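Local coordinates for MsStt7d protein (Micromonas, PDB 4IX3) that probably acts as an ATP-dependent protein kinase, a homolog of the state transition kinase Stt7, represented here by its magnesium-binding catalytic domain, at residues B[312-315]-B[316-320]. Residues are numbered along the deposited sequence; the frame is centred on the assembly and turned at random.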
loop_
_atom_site.group_PDB
_atom_site.type_symbol
_atom_site.label_atom_id
_atom_site.label_comp_id
_atom_site.label_asym_id
_atom_site.label_seq_id
_atom_site.Cartn_x
_atom_site.Cartn_y
_atom_site.Cartn_z
ATOM N N TRP B 312 7.335 30.584 15.123
ATOM C CA TRP B 312 6.529 29.890 16.128
ATOM C C TRP B 312 5.070 30.256 15.992
ATOM O O TRP B 312 4.188 29.387 16.162
ATOM C CB TRP B 312 6.976 30.230 17.545
ATOM C CG TRP B 312 8.270 29.589 17.941
ATOM C CD1 TRP B 312 9.451 30.214 18.286
ATOM C CD2 TRP B 312 8.485 28.160 18.180
ATOM N NE1 TRP B 312 10.361 29.295 18.736
ATOM C CE2 TRP B 312 9.863 28.031 18.642
ATOM C CE3 TRP B 312 7.702 27.019 18.020
ATOM C CZ2 TRP B 312 10.421 26.793 18.950
ATOM C CZ3 TRP B 312 8.268 25.785 18.352
ATOM C CH2 TRP B 312 9.596 25.673 18.807
ATOM N N ASP B 313 4.757 31.544 15.827
ATOM C CA ASP B 313 3.382 31.947 15.770
ATOM C C ASP B 313 2.700 31.312 14.556
ATOM O O ASP B 313 1.550 30.904 14.652
ATOM C CB ASP B 313 3.220 33.481 15.708
ATOM C CG ASP B 313 1.769 33.886 15.928
ATOM O OD1 ASP B 313 1.090 34.255 14.948
ATOM O OD2 ASP B 313 1.256 33.763 17.076
ATOM N N LEU B 314 3.372 31.280 13.408
ATOM C CA LEU B 314 2.735 30.719 12.201
ATOM C C LEU B 314 2.513 29.218 12.364
ATOM O O LEU B 314 1.471 28.673 11.987
ATOM C CB LEU B 314 3.592 31.001 10.956
ATOM C CG LEU B 314 3.067 30.383 9.657
ATOM C CD1 LEU B 314 1.605 30.731 9.360
ATOM C CD2 LEU B 314 3.996 30.729 8.488
ATOM N N CYS B 315 3.488 28.532 12.925
ATOM C CA CYS B 315 3.296 27.124 13.298
ATOM C C CYS B 315 2.078 26.975 14.201
ATOM O O CYS B 315 1.260 26.091 13.981
ATOM C CB CYS B 315 4.524 26.516 13.990
ATOM S SG CYS B 315 5.898 26.165 12.886
ATOM N N GLN B 316 1.935 27.811 15.235
ATOM C CA GLN B 316 0.776 27.728 16.120
ATOM C C GLN B 316 -0.523 27.891 15.317
ATOM O O GLN B 316 -1.507 27.162 15.523
ATOM C CB GLN B 316 0.818 28.799 17.223
ATOM C CG GLN B 316 -0.444 28.788 18.102
ATOM C CD GLN B 316 -0.524 27.517 18.917
ATOM O OE1 GLN B 316 -1.067 26.485 18.483
ATOM N NE2 GLN B 316 0.058 27.565 20.099
ATOM N N ARG B 317 -0.534 28.844 14.385
ATOM C CA ARG B 317 -1.732 29.067 13.559
ATOM C C ARG B 317 -2.097 27.856 12.701
ATOM O O ARG B 317 -3.259 27.479 12.626
ATOM C CB ARG B 317 -1.518 30.254 12.583
ATOM C CG ARG B 317 -1.259 31.625 13.224
ATOM C CD ARG B 317 -2.508 31.983 13.958
ATOM N NE ARG B 317 -3.657 32.100 13.030
ATOM C CZ ARG B 317 -4.788 31.402 13.140
ATOM N NH1 ARG B 317 -5.001 30.584 14.171
ATOM N NH2 ARG B 317 -5.747 31.557 12.235
ATOM N N LEU B 318 -1.092 27.256 12.079
ATOM C CA LEU B 318 -1.334 26.107 11.217
ATOM C C LEU B 318 -1.638 24.833 12.009
ATOM O O LEU B 318 -2.127 23.858 11.425
ATOM C CB LEU B 318 -0.074 25.863 10.360
ATOM C CG LEU B 318 0.160 26.900 9.221
ATOM C CD1 LEU B 318 1.516 26.717 8.604
ATOM C CD2 LEU B 318 -0.937 26.766 8.139
ATOM N N MET B 319 -1.295 24.813 13.297
ATOM C CA MET B 319 -1.354 23.590 14.108
ATOM C C MET B 319 -2.227 23.758 15.349
ATOM O O MET B 319 -2.037 23.047 16.361
ATOM C CB MET B 319 0.058 23.095 14.405
ATOM C CG MET B 319 0.874 22.883 13.122
ATOM S SD MET B 319 2.487 22.156 13.362
ATOM C CE MET B 319 1.986 20.449 13.616
ATOM N N GLU B 320 -3.213 24.647 15.276
ATOM C CA GLU B 320 -4.143 24.726 16.409
ATOM C C GLU B 320 -4.841 23.368 16.583
ATOM O O GLU B 320 -5.210 22.713 15.588
ATOM C CB GLU B 320 -5.205 25.809 16.182
ATOM C CG GLU B 320 -4.748 27.229 16.420
ATOM C CD GLU B 320 -4.528 27.480 17.911
ATOM O OE1 GLU B 320 -5.019 26.719 18.789
ATOM O OE2 GLU B 320 -3.999 28.557 18.222
#
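The aliphatic CG of Arg317 stands off one face of the Asp313 carboxylate, at its OD1 end and 3.9 Å from OD1. The two side chains run alongside each other one helical turn apart, carboxylate and guanidinium planes at 45°. No salt bridge joins them: OD1 of Asp313 is 5.6 Å from NE of Arg317. Two successive bends in the Arg317 chain carry NH1 away to the backbone oxygen of Ala325. The indole of Trp312 turns to other parts of the lobe, meeting the ring of Phe301 and giving its NE1 proton to Asp305. Backbone bonds hold the last turns of helix 302-318: Arg317 N to Asp313 O (2.9 Å, 155° at the hydrogen) and Leu318 N to Leu314 O (2.9 Å). The bond from Met319 N to Cys315 O is weak, where Met319 leaves helical geometry. On the buried side, with CG opposite the backbone N (chi1 176°), the end of Leu314 tilts back toward Leu318, its CD1 lying 4.1 Å from both CG and CD1 of Leu318. Shortening Leu318 to an alanine removes CG and both methyls, and is likely to open a gap beside Leu314 CD1. Leu314, Cys315 and Met319 also pack on helix 246-261, joining two helices of the kinase C-lobe. The chemistry is thus divided: apolar contacts face the core, while the separated Asp313 and Arg317 charges probably attract each other only modestly.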